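Local structure of sugar-binding transport ATP-binding protein (Pyrococcus horikoshii, 1V43) at residues 286-291 with 358-363; 41-46 with 239-244; 99-104 with 117-122; 129-134 with 148-153. The protein probably binds and hydrolyses ATP to drive sugar uptake, as the nucleotide-binding subunit of an ABC transporter. All coordinates share one frame; numbering follows the deposited sequence.

Contact 1. Residues 286-291 with 358-363; sequences FGIRPE and DMIHVF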
loop_
_atom_site.group_PDB
_atom_site.type_symbol
_atom_site.label_atom_id
_atom_site.label_comp_id
_atom_site.label_asym_id
_atom_site.label_seq_id
_atom_site.Cartn_x
_atom_site.Cartn_y
_atom_site.Cartn_z
ATOM N N PHE A 286 -5.877 -3.284 -25.276
ATOM C CA PHE A 286 -6.181 -1.889 -24.965
ATOM C C PHE A 286 -5.880 -1.644 -23.484
ATOM O O PHE A 286 -6.181 -2.482 -22.640
ATOM C CB PHE A 286 -7.663 -1.623 -25.233
ATOM C CG PHE A 286 -8.154 -0.290 -24.733
ATOM C CD1 PHE A 286 -7.827 0.885 -25.396
ATOM C CD2 PHE A 286 -8.961 -0.213 -23.606
ATOM C CE1 PHE A 286 -8.302 2.112 -24.947
ATOM C CE2 PHE A 286 -9.438 1.009 -23.155
ATOM C CZ PHE A 286 -9.108 2.173 -23.828
ATOM N N GLY A 287 -5.297 -0.495 -23.174
ATOM C CA GLY A 287 -4.981 -0.197 -21.793
ATOM C C GLY A 287 -5.214 1.251 -21.408
ATOM O O GLY A 287 -4.873 2.172 -22.154
ATOM N N ILE A 288 -5.824 1.458 -20.244
ATOM C CA ILE A 288 -6.062 2.806 -19.740
ATOM C C ILE A 288 -6.045 2.686 -18.228
ATOM O O ILE A 288 -6.666 1.782 -17.678
ATOM C CB ILE A 288 -7.403 3.398 -20.250
ATOM C CG1 ILE A 288 -7.520 4.844 -19.777
ATOM C CG2 ILE A 288 -8.584 2.556 -19.790
ATOM C CD1 ILE A 288 -8.756 5.525 -20.250
ATOM N N ARG A 289 -5.292 3.563 -17.563
ATOM C CA ARG A 289 -5.171 3.505 -16.101
ATOM C C ARG A 289 -6.389 4.056 -15.372
ATOM O O ARG A 289 -6.989 5.020 -15.829
ATOM C CB ARG A 289 -3.930 4.285 -15.625
ATOM C CG ARG A 289 -2.604 3.742 -16.122
ATOM C CD ARG A 289 -1.473 4.452 -15.415
ATOM N NE ARG A 289 -0.156 4.131 -15.948
ATOM C CZ ARG A 289 0.587 3.101 -15.578
ATOM N NH1 ARG A 289 0.145 2.252 -14.659
ATOM N NH2 ARG A 289 1.805 2.952 -16.088
ATOM N N PRO A 290 -6.751 3.451 -14.225
ATOM C CA PRO A 290 -7.891 3.846 -13.380
ATOM C C PRO A 290 -7.891 5.362 -13.134
ATOM O O PRO A 290 -8.938 6.013 -13.184
ATOM C CB PRO A 290 -7.651 3.075 -12.082
ATOM C CG PRO A 290 -6.981 1.796 -12.572
ATOM C CD PRO A 290 -5.999 2.335 -13.613
ATOM N N GLU A 291 -6.704 5.908 -12.879
ATOM C CA GLU A 291 -6.544 7.337 -12.616
ATOM C C GLU A 291 -6.606 8.196 -13.876
ATOM O O GLU A 291 -6.524 9.420 -13.781
ATOM C CB GLU A 291 -5.219 7.619 -11.891
ATOM C CG GLU A 291 -3.966 7.356 -12.743
ATOM C CD GLU A 291 -3.376 5.961 -12.536
ATOM O OE1 GLU A 291 -4.144 5.000 -12.340
ATOM O OE2 GLU A 291 -2.137 5.827 -12.581
ATOM N N ASP A 358 -5.840 10.690 -24.545
ATOM C CA ASP A 358 -4.421 10.984 -24.655
ATOM C C ASP A 358 -3.574 10.124 -23.718
ATOM O O ASP A 358 -2.349 10.099 -23.834
ATOM C CB ASP A 358 -4.178 12.471 -24.388
ATOM C CG ASP A 358 -4.623 13.353 -25.551
ATOM O OD1 ASP A 358 -5.112 14.475 -25.297
ATOM O OD2 ASP A 358 -4.476 12.930 -26.722
ATOM N N MET A 359 -4.228 9.417 -22.801
ATOM C CA MET A 359 -3.530 8.552 -21.849
ATOM C C MET A 359 -3.744 7.070 -22.170
ATOM O O MET A 359 -3.463 6.204 -21.347
ATOM C CB MET A 359 -4.012 8.821 -20.417
ATOM C CG MET A 359 -3.777 10.238 -19.913
ATOM S SD MET A 359 -2.057 10.766 -20.044
ATOM C CE MET A 359 -1.404 10.181 -18.581
ATOM N N ILE A 360 -4.229 6.782 -23.370
ATOM C CA ILE A 360 -4.491 5.405 -23.766
ATOM C C ILE A 360 -3.272 4.667 -24.306
ATOM O O ILE A 360 -2.346 5.274 -24.830
ATOM C CB ILE A 360 -5.629 5.364 -24.811
ATOM C CG1 ILE A 360 -6.969 5.550 -24.095
ATOM C CG2 ILE A 360 -5.582 4.075 -25.610
ATOM C CD1 ILE A 360 -8.175 5.436 -24.991
ATOM N N HIS A 361 -3.279 3.350 -24.154
ATOM C CA HIS A 361 -2.195 2.504 -24.647
ATOM C C HIS A 361 -2.787 1.335 -25.444
ATOM O O HIS A 361 -3.947 0.959 -25.251
ATOM C CB HIS A 361 -1.366 1.950 -23.477
ATOM C CG HIS A 361 -0.782 3.008 -22.593
ATOM N ND1 HIS A 361 0.410 3.641 -22.875
ATOM C CD2 HIS A 361 -1.262 3.591 -21.469
ATOM C CE1 HIS A 361 0.635 4.571 -21.963
ATOM N NE2 HIS A 361 -0.365 4.561 -21.099
ATOM N N VAL A 362 -1.978 0.772 -26.338
ATOM C CA VAL A 362 -2.376 -0.363 -27.162
ATOM C C VAL A 362 -1.153 -1.269 -27.276
ATOM O O VAL A 362 -0.091 -0.821 -27.690
ATOM C CB VAL A 362 -2.778 0.073 -28.587
ATOM C CG1 VAL A 362 -3.309 -1.144 -29.359
ATOM C CG2 VAL A 362 -3.813 1.195 -28.532
ATOM N N PHE A 363 -1.290 -2.532 -26.900
ATOM C CA PHE A 363 -0.166 -3.458 -26.969
ATOM C C PHE A 363 -0.472 -4.637 -27.903
ATOM O O PHE A 363 -1.593 -5.161 -27.920
ATOM C CB PHE A 363 0.166 -4.016 -25.570
ATOM C CG PHE A 363 0.302 -2.965 -24.492
ATOM C CD1 PHE A 363 -0.827 -2.407 -23.896
ATOM C CD2 PHE A 363 1.563 -2.544 -24.063
ATOM C CE1 PHE A 363 -0.705 -1.444 -22.883
ATOM C CE2 PHE A 363 1.701 -1.580 -23.052
ATOM C CZ PHE A 363 0.562 -1.033 -22.464
HETATM O O HOH W 1 0.665 5.393 -18.534
#

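Contact 2. Residues 41-46 with 239-244; sequences VLLGPS and ATFIGA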
loop_
_atom_site.group_PDB
_atom_site.type_symbol
_atom_site.label_atom_id
_atom_site.label_comp_id
_atom_site.label_asym_id
_atom_site.label_seq_id
_atom_site.Cartn_x
_atom_site.Cartn_y
_atom_site.Cartn_z
ATOM N N VAL A 41 17.330 2.095 -9.745
ATOM C CA VAL A 41 16.574 1.065 -9.043
ATOM C C VAL A 41 16.339 -0.118 -9.977
ATOM O O VAL A 41 15.966 0.063 -11.139
ATOM C CB VAL A 41 15.174 1.551 -8.589
ATOM C CG1 VAL A 41 14.387 0.364 -8.041
ATOM C CG2 VAL A 41 15.299 2.630 -7.519
ATOM N N LEU A 42 16.604 -1.324 -9.484
ATOM C CA LEU A 42 16.337 -2.526 -10.255
ATOM C C LEU A 42 15.007 -2.997 -9.646
ATOM O O LEU A 42 14.948 -3.408 -8.482
ATOM C CB LEU A 42 17.427 -3.573 -10.057
ATOM C CG LEU A 42 18.859 -3.180 -10.416
ATOM C CD1 LEU A 42 19.771 -4.390 -10.207
ATOM C CD2 LEU A 42 18.919 -2.660 -11.854
ATOM N N LEU A 43 13.947 -2.895 -10.439
ATOM C CA LEU A 43 12.597 -3.227 -10.012
ATOM C C LEU A 43 12.046 -4.461 -10.699
ATOM O O LEU A 43 12.117 -4.584 -11.922
ATOM C CB LEU A 43 11.670 -2.036 -10.301
ATOM C CG LEU A 43 10.180 -2.198 -9.994
ATOM C CD1 LEU A 43 9.982 -2.296 -8.496
ATOM C CD2 LEU A 43 9.394 -1.010 -10.554
ATOM N N GLY A 44 11.468 -5.362 -9.911
ATOM C CA GLY A 44 10.909 -6.575 -10.481
ATOM C C GLY A 44 10.463 -7.559 -9.420
ATOM O O GLY A 44 10.860 -7.438 -8.261
ATOM N N PRO A 45 9.648 -8.561 -9.788
ATOM C CA PRO A 45 9.171 -9.550 -8.817
ATOM C C PRO A 45 10.276 -10.476 -8.328
ATOM O O PRO A 45 11.398 -10.464 -8.858
ATOM C CB PRO A 45 8.087 -10.296 -9.593
ATOM C CG PRO A 45 8.626 -10.288 -10.992
ATOM C CD PRO A 45 9.145 -8.862 -11.139
ATOM N N SER A 46 9.956 -11.277 -7.321
ATOM C CA SER A 46 10.913 -12.228 -6.763
ATOM C C SER A 46 11.415 -13.161 -7.850
ATOM O O SER A 46 10.637 -13.657 -8.661
ATOM C CB SER A 46 10.255 -13.059 -5.657
ATOM O OG SER A 46 9.741 -12.214 -4.646
ATOM N N ALA A 239 3.705 -1.903 -17.983
ATOM C CA ALA A 239 2.511 -1.093 -17.802
ATOM C C ALA A 239 1.740 -1.486 -16.548
ATOM O O ALA A 239 1.181 -0.628 -15.877
ATOM C CB ALA A 239 1.594 -1.210 -19.019
ATOM N N THR A 240 1.724 -2.778 -16.227
ATOM C CA THR A 240 0.969 -3.249 -15.070
ATOM C C THR A 240 1.771 -3.486 -13.797
ATOM O O THR A 240 1.197 -3.857 -12.776
ATOM C CB THR A 240 0.189 -4.552 -15.408
ATOM O OG1 THR A 240 1.114 -5.590 -15.752
ATOM C CG2 THR A 240 -0.762 -4.326 -16.586
ATOM N N PHE A 241 3.083 -3.275 -13.839
ATOM C CA PHE A 241 3.892 -3.501 -12.646
ATOM C C PHE A 241 4.082 -2.217 -11.842
ATOM O O PHE A 241 4.455 -2.251 -10.666
ATOM C CB PHE A 241 5.260 -4.091 -13.010
ATOM C CG PHE A 241 5.903 -4.851 -11.885
ATOM C CD1 PHE A 241 5.511 -6.161 -11.593
ATOM C CD2 PHE A 241 6.858 -4.241 -11.079
ATOM C CE1 PHE A 241 6.058 -6.840 -10.514
ATOM C CE2 PHE A 241 7.408 -4.906 -10.005
ATOM C CZ PHE A 241 7.012 -6.209 -9.714
ATOM N N ILE A 242 3.799 -1.090 -12.470
ATOM C CA ILE A 242 3.948 0.197 -11.811
ATOM C C ILE A 242 2.628 0.948 -11.830
ATOM O O ILE A 242 2.032 1.131 -12.886
ATOM C CB ILE A 242 5.017 1.048 -12.512
ATOM C CG1 ILE A 242 6.357 0.312 -12.496
ATOM C CG2 ILE A 242 5.123 2.409 -11.834
ATOM C CD1 ILE A 242 7.455 1.022 -13.214
ATOM N N GLY A 243 2.188 1.397 -10.661
ATOM C CA GLY A 243 0.930 2.116 -10.566
ATOM C C GLY A 243 -0.160 1.162 -10.122
ATOM O O GLY A 243 -0.520 0.232 -10.854
ATOM N N ALA A 244 -0.682 1.391 -8.923
ATOM C CA ALA A 244 -1.731 0.554 -8.343
ATOM C C ALA A 244 -2.856 1.432 -7.787
ATOM O O ALA A 244 -2.583 2.453 -7.147
ATOM C CB ALA A 244 -1.130 -0.332 -7.216
#

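Contact 3. Residues 99-104 with 117-122; sequences TVYENI and EIDKRV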
loop_
_atom_site.group_PDB
_atom_site.type_symbol
_atom_site.label_atom_id
_atom_site.label_comp_id
_atom_site.label_asym_id
_atom_site.label_seq_id
_atom_site.Cartn_x
_atom_site.Cartn_y
_atom_site.Cartn_z
ATOM N N THR A 99 29.025 0.821 20.225
ATOM C CA THR A 99 28.351 2.107 20.292
ATOM C C THR A 99 28.120 2.562 18.844
ATOM O O THR A 99 28.740 2.029 17.929
ATOM C CB THR A 99 29.222 3.128 21.035
ATOM O OG1 THR A 99 28.511 4.358 21.164
ATOM C CG2 THR A 99 30.503 3.370 20.296
ATOM N N VAL A 100 27.222 3.515 18.627
ATOM C CA VAL A 100 26.986 3.991 17.272
ATOM C C VAL A 100 28.336 4.335 16.655
ATOM O O VAL A 100 28.637 3.925 15.534
ATOM C CB VAL A 100 26.064 5.232 17.251
ATOM C CG1 VAL A 100 26.010 5.825 15.841
ATOM C CG2 VAL A 100 24.662 4.841 17.688
ATOM N N TYR A 101 29.166 5.056 17.405
ATOM C CA TYR A 101 30.480 5.431 16.906
ATOM C C TYR A 101 31.296 4.191 16.521
ATOM O O TYR A 101 31.998 4.180 15.502
ATOM C CB TYR A 101 31.245 6.214 17.978
ATOM C CG TYR A 101 32.595 6.743 17.525
ATOM C CD1 TYR A 101 32.762 8.088 17.179
ATOM C CD2 TYR A 101 33.712 5.903 17.460
ATOM C CE1 TYR A 101 34.011 8.580 16.786
ATOM C CE2 TYR A 101 34.974 6.388 17.058
ATOM C CZ TYR A 101 35.115 7.719 16.723
ATOM O OH TYR A 101 36.346 8.191 16.297
ATOM N N GLU A 102 31.227 3.164 17.361
ATOM C CA GLU A 102 31.960 1.929 17.117
ATOM C C GLU A 102 31.344 1.140 15.965
ATOM O O GLU A 102 32.054 0.544 15.154
ATOM C CB GLU A 102 32.000 1.074 18.390
ATOM C CG GLU A 102 33.037 1.547 19.398
ATOM C CD GLU A 102 34.453 1.491 18.841
ATOM O OE1 GLU A 102 34.918 0.377 18.518
ATOM O OE2 GLU A 102 35.102 2.555 18.724
ATOM N N ASN A 103 30.019 1.143 15.900
ATOM C CA ASN A 103 29.320 0.456 14.830
ATOM C C ASN A 103 29.813 1.047 13.502
ATOM O O ASN A 103 30.310 0.330 12.633
ATOM C CB ASN A 103 27.813 0.663 14.981
ATOM C CG ASN A 103 27.010 -0.148 13.983
ATOM O OD1 ASN A 103 27.186 -0.013 12.772
ATOM N ND2 ASN A 103 26.119 -0.993 14.487
ATOM N N ILE A 104 29.710 2.366 13.365
ATOM C CA ILE A 104 30.139 3.033 12.137
ATOM C C ILE A 104 31.644 2.910 11.911
ATOM O O ILE A 104 32.122 2.943 10.769
ATOM C CB ILE A 104 29.761 4.531 12.155
ATOM C CG1 ILE A 104 28.251 4.678 12.332
ATOM C CG2 ILE A 104 30.216 5.206 10.856
ATOM C CD1 ILE A 104 27.764 6.120 12.472
ATOM N N GLU A 117 41.888 9.119 11.317
ATOM C CA GLU A 117 41.213 9.168 10.030
ATOM C C GLU A 117 39.823 8.607 10.301
ATOM O O GLU A 117 38.821 9.099 9.784
ATOM C CB GLU A 117 41.954 8.295 9.011
ATOM C CG GLU A 117 41.401 8.362 7.595
ATOM C CD GLU A 117 41.466 9.763 7.011
ATOM O OE1 GLU A 117 42.570 10.349 6.992
ATOM O OE2 GLU A 117 40.416 10.280 6.567
ATOM N N ILE A 118 39.785 7.577 11.140
ATOM C CA ILE A 118 38.545 6.923 11.522
ATOM C C ILE A 118 37.604 7.906 12.193
ATOM O O ILE A 118 36.392 7.862 11.972
ATOM C CB ILE A 118 38.800 5.764 12.506
ATOM C CG1 ILE A 118 39.623 4.681 11.822
ATOM C CG2 ILE A 118 37.476 5.187 13.008
ATOM C CD1 ILE A 118 39.851 3.461 12.685
ATOM N N ASP A 119 38.159 8.796 13.011
ATOM C CA ASP A 119 37.329 9.762 13.708
ATOM C C ASP A 119 36.769 10.824 12.777
ATOM O O ASP A 119 35.632 11.259 12.954
ATOM C CB ASP A 119 38.092 10.444 14.832
ATOM C CG ASP A 119 37.164 11.194 15.778
ATOM O OD1 ASP A 119 36.492 10.536 16.600
ATOM O OD2 ASP A 119 37.091 12.432 15.684
ATOM N N LYS A 120 37.560 11.251 11.797
ATOM C CA LYS A 120 37.095 12.262 10.852
ATOM C C LYS A 120 35.925 11.738 10.008
ATOM O O LYS A 120 34.929 12.436 9.825
ATOM C CB LYS A 120 38.221 12.693 9.909
ATOM C CG LYS A 120 37.767 13.736 8.896
ATOM C CD LYS A 120 38.824 14.039 7.854
ATOM C CE LYS A 120 38.385 15.196 6.958
ATOM N NZ LYS A 120 37.096 14.933 6.255
ATOM N N ARG A 121 36.059 10.513 9.501
ATOM C CA ARG A 121 35.029 9.883 8.671
ATOM C C ARG A 121 33.738 9.608 9.447
ATOM O O ARG A 121 32.638 9.893 8.949
ATOM C CB ARG A 121 35.554 8.568 8.090
ATOM C CG ARG A 121 36.809 8.721 7.256
ATOM C CD ARG A 121 37.493 7.376 7.060
ATOM N NE ARG A 121 37.066 6.689 5.845
ATOM C CZ ARG A 121 37.353 7.107 4.616
ATOM N NH1 ARG A 121 38.070 8.211 4.437
ATOM N NH2 ARG A 121 36.929 6.418 3.565
ATOM N N VAL A 122 33.870 9.044 10.652
ATOM C CA VAL A 122 32.702 8.755 11.489
ATOM C C VAL A 122 31.910 10.041 11.726
ATOM O O VAL A 122 30.698 10.052 11.563
ATOM C CB VAL A 122 33.108 8.117 12.852
ATOM C CG1 VAL A 122 31.899 8.010 13.779
ATOM C CG2 VAL A 122 33.656 6.729 12.619
#

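Contact 4. Residues 129-134 with 148-153; sequences LQIEEL and QRVAVA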
loop_
_atom_site.group_PDB
_atom_site.type_symbol
_atom_site.label_atom_id
_atom_site.label_comp_id
_atom_site.label_asym_id
_atom_site.label_seq_id
_atom_site.Cartn_x
_atom_site.Cartn_y
_atom_site.Cartn_z
ATOM N N LEU A 129 24.021 11.674 8.269
ATOM C CA LEU A 129 22.808 10.955 8.629
ATOM C C LEU A 129 22.061 11.632 9.791
ATOM O O LEU A 129 21.031 11.142 10.248
ATOM C CB LEU A 129 23.161 9.511 8.989
ATOM C CG LEU A 129 23.271 8.452 7.874
ATOM C CD1 LEU A 129 21.904 8.276 7.233
ATOM C CD2 LEU A 129 24.326 8.847 6.835
ATOM N N GLN A 130 22.583 12.764 10.261
ATOM C CA GLN A 130 21.979 13.493 11.373
ATOM C C GLN A 130 21.870 12.624 12.622
ATOM O O GLN A 130 20.856 12.631 13.318
ATOM C CB GLN A 130 20.592 14.020 10.975
ATOM C CG GLN A 130 20.640 15.180 9.989
ATOM C CD GLN A 130 19.482 15.150 9.002
ATOM O OE1 GLN A 130 19.322 14.186 8.244
ATOM N NE2 GLN A 130 18.667 16.206 9.007
ATOM N N ILE A 131 22.914 11.857 12.898
ATOM C CA ILE A 131 22.914 11.016 14.087
ATOM C C ILE A 131 24.115 11.337 14.977
ATOM O O ILE A 131 24.480 10.533 15.823
ATOM C CB ILE A 131 22.956 9.514 13.719
ATOM C CG1 ILE A 131 24.076 9.262 12.708
ATOM C CG2 ILE A 131 21.598 9.058 13.168
ATOM C CD1 ILE A 131 24.405 7.801 12.508
ATOM N N GLU A 132 24.728 12.508 14.794
ATOM C CA GLU A 132 25.904 12.878 15.600
ATOM C C GLU A 132 25.653 12.818 17.101
ATOM O O GLU A 132 26.575 12.559 17.866
ATOM C CB GLU A 132 26.402 14.294 15.282
ATOM C CG GLU A 132 26.169 14.772 13.869
ATOM C CD GLU A 132 24.911 15.630 13.743
ATOM O OE1 GLU A 132 23.774 15.093 13.811
ATOM O OE2 GLU A 132 25.072 16.858 13.585
ATOM N N GLU A 133 24.405 13.041 17.513
ATOM C CA GLU A 133 24.050 13.050 18.925
ATOM C C GLU A 133 23.796 11.667 19.507
ATOM O O GLU A 133 23.456 11.548 20.678
ATOM C CB GLU A 133 22.806 13.924 19.163
ATOM C CG GLU A 133 22.619 15.151 18.241
ATOM C CD GLU A 133 23.722 16.205 18.337
ATOM O OE1 GLU A 133 23.462 17.375 17.970
ATOM O OE2 GLU A 133 24.847 15.878 18.754
ATOM N N LEU A 134 23.954 10.622 18.702
ATOM C CA LEU A 134 23.733 9.256 19.181
ATOM C C LEU A 134 25.033 8.493 19.148
ATOM O O LEU A 134 25.065 7.290 19.408
ATOM C CB LEU A 134 22.747 8.516 18.283
ATOM C CG LEU A 134 21.559 9.295 17.727
ATOM C CD1 LEU A 134 20.797 8.392 16.781
ATOM C CD2 LEU A 134 20.677 9.785 18.855
ATOM N N GLN A 148 18.251 2.489 11.695
ATOM C CA GLN A 148 18.277 2.436 10.241
ATOM C C GLN A 148 19.351 3.397 9.741
ATOM O O GLN A 148 20.226 3.028 8.956
ATOM C CB GLN A 148 16.918 2.838 9.669
ATOM C CG GLN A 148 16.777 2.544 8.181
ATOM C CD GLN A 148 16.953 1.073 7.848
ATOM O OE1 GLN A 148 16.237 0.216 8.375
ATOM N NE2 GLN A 148 17.909 0.771 6.968
ATOM N N ARG A 149 19.284 4.629 10.230
ATOM C CA ARG A 149 20.232 5.662 9.854
ATOM C C ARG A 149 21.672 5.256 10.162
ATOM O O ARG A 149 22.593 5.604 9.418
ATOM C CB ARG A 149 19.873 6.960 10.577
ATOM C CG ARG A 149 18.408 7.331 10.424
ATOM C CD ARG A 149 18.192 8.686 9.761
ATOM N NE ARG A 149 18.601 9.796 10.615
ATOM C CZ ARG A 149 17.990 10.135 11.746
ATOM N NH1 ARG A 149 16.934 9.451 12.161
ATOM N NH2 ARG A 149 18.438 11.158 12.464
ATOM N N VAL A 150 21.867 4.508 11.246
ATOM C CA VAL A 150 23.204 4.068 11.636
ATOM C C VAL A 150 23.764 3.108 10.606
ATOM O O VAL A 150 24.945 3.167 10.262
ATOM C CB VAL A 150 23.195 3.353 13.012
ATOM C CG1 VAL A 150 24.617 2.915 13.378
ATOM C CG2 VAL A 150 22.616 4.277 14.082
ATOM N N ALA A 151 22.910 2.213 10.121
ATOM C CA ALA A 151 23.314 1.234 9.117
ATOM C C ALA A 151 23.788 1.936 7.846
ATOM O O ALA A 151 24.768 1.522 7.222
ATOM C CB ALA A 151 22.133 0.288 8.794
ATOM N N VAL A 152 23.091 3.002 7.460
ATOM C CA VAL A 152 23.476 3.736 6.253
ATOM C C VAL A 152 24.795 4.467 6.443
ATOM O O VAL A 152 25.630 4.459 5.545
ATOM C CB VAL A 152 22.414 4.765 5.840
ATOM C CG1 VAL A 152 22.893 5.528 4.618
ATOM C CG2 VAL A 152 21.095 4.071 5.553
ATOM N N ALA A 153 24.984 5.093 7.609
ATOM C CA ALA A 153 26.224 5.818 7.879
ATOM C C ALA A 153 27.390 4.846 7.779
ATOM O O ALA A 153 28.456 5.190 7.266
ATOM C CB ALA A 153 26.192 6.470 9.282
#

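Contact 1. Residues 286-291 with 358-363
An antiparallel strand pair of the C-terminal OB-type region joins Phe286 and Gly287, near the end of strand 283-288, to Ile360 and His361, where the chain enters strand 361-364. Gly287 and His361 form a hydrogen-bonded pair: Gly287 N donates to His361 O at 2.9 Å, and His361 N returns to Gly287 O at 2.8 Å. Phe286 and Val362, one step along, are the non-hydrogen-bonded pair and share a face of the sheet. Phe286 has CG anti to its backbone N (chi1 170°), which brings the ring edge against Ile360; CE1 lies a tight 3.3 Å from Ile360 CD1. An alanine in place of Phe286 would probably open a gap beside Ile360 CD1 and CG2 and leave that branched chain freer to turn. On the face of His361, a water accepts from Arg289 NE at 3.0 Å and also bonds His361 NE2 at 2.9 Å, linking the loop just after strand 283-288 to the imidazole. Met355 packs on Phe286, Ile288 and Ile360, a strand-to-strand core consistent with the OB fold of MalK-type regulatory domains.

Contact 2. Residues 41-46 with 239-244
Phe241 reaches from the end of helix 236-241 with its ring tip against Pro45 and the CE2 side of its rim against Leu43. CG stands anti to the backbone N (chi1 -157°), which points the ring toward the start of the Walker A loop. There CZ comes 3.5 Å from Pro45 N and 3.7 Å from Pro45 CD, with Pro45 N lying obliquely to the phenylalanine ring, and the same CZ lies 3.7 Å from Gly44 C. Leu43 meets the ring edge near its plane, with CG 3.9 Å and CD1 4.0 Å from Phe241 CE2. Its other methyl, CD2, turns to Ile242 and rests 3.8 Å from Ile242 CG1, so the two leucine branches are divided between neighbouring residues of the second segment. Apolar side chains make most of the join, with the Gly44-Pro45 backbone at the ring tip. An alanine at Phe241 would probably leave a gap against Leu43 and Pro45, depriving the backbone at the start of the loop of its apolar cover. That loop goes on to Gly47, Cys48 and Lys50, which bind ATP in this protein, although none is bound here; Lys50 NZ is hydrogen-bonded to Gly44 O. Strand 39-43 lies between parallel strands 194-199 and 211-216; Ala205 of helix 202-208 covers Leu43, Gln202 and Met206 of that helix pack on Ile242, and Phe237 meets the Phe241 ring one helical turn back.

Contact 3. Residues 99-104 with 117-122
Val122 and Tyr101 bury the most surface here, and they meet with a methyl over a ring. Val122 CG1 sits over one face of the tyrosine, 4.0 Å from the ring centroid and 29° off its normal, a CH-pi contact; its nearest ring atom is Tyr101 CD1, at 3.5 Å. Tyr101 carries CG anti to its backbone N, and the ring therefore extends across Val122 until its hydroxyl arrives at Asp119, one turn earlier in helix 117-122. The hydroxyl donates to the carboxylate: Tyr101 OH to Asp119 OD1 measures 2.4 Å, too short for its exact length to be trusted. OD1 lies at the edge of the ring, near its plane, and the carboxylate is turned 35° from that plane. The other oxygen, Asp119 OD2, forms a salt bridge with Arg123, so the acid is held from both oxygens. This is the helical subdomain of an ABC ATPase, where short helix 100-105 packs against helix 115-128; the axes of segments 100-104 and 117-122 run at 106° to each other and come within 10.3 Å. Ile104 is the third main participant. It points toward the opposing helix from the turn after Tyr101, and its CG2 lies 4.2 Å from Val122 CG2. Ala105, next in the short helix, also packs against Val122.

Contact 4. Residues 129-134 with 148-153
Leu129 and Arg149 bring their CA atoms to 6.0 Å where the irregular segment 129-134 passes helix 147-156, in the helical subdomain of the ABC ATPase. Gln130, with a positive phi of 58°, closes the preceding helix 115-128 in a Schellman motif, and the turn presents two successive carbonyls to Arg149. Helix 147-156 follows directly on the LSGGQ signature, Leu142 to Gln146. Bends at chi2 and chi3 turn the guanidinium edge to these carbonyls: Arg149 NE donates to Leu129 O at 2.8 Å, nearly along the C=O axis and in the guanidinium plane, and NH2 donates to Gln130 O at 3.0 Å from above that carbonyl's plane. A longer, weak bond from NH2 also reaches Leu129 O. Gln146 OE1, within the signature, takes a bond from NH1, so all three guanidinium nitrogens have partners. Ile131 CG2 lies over one face of the group and 3.9 Å from Arg149 NH2, which probably helps to keep the group from turning. Leu129 packs its branches against the helix, CD1 meeting Val152 CB at 3.8 Å and CD2 meeting Ala153 CA at 3.7 Å. The CD1 methyl of Ile131 settles 3.9 Å from Ala153 CB and 4.0 Å from Val150 CA.

The four contacts fall into two touching pairs. Contacts 3 and 4, with centres about 11 Å apart, share the helical subdomain: Ile104 CD1 lies 3.8 Å from Ile131 CD1 and 3.6 Å from Ala153 CB, so one isoleucine serves both. Contacts 1 and 2, centres about 17 Å apart, meet where the ATPase part joins the OB-type region: Arg289 NH1 is probably hydrogen-bonded to Ile242 O at 2.8 Å, and Phe363 CZ packs 3.6 Å from Ala239 CB. Contact 2 is the one at the ATP site. Contacts 3 and 4 are nested within the chain loop it closes. Even so, the centres of contacts 2 and 4 are about 30 Å apart; contacts 1 and 3 are about 52 Å apart, centre to centre.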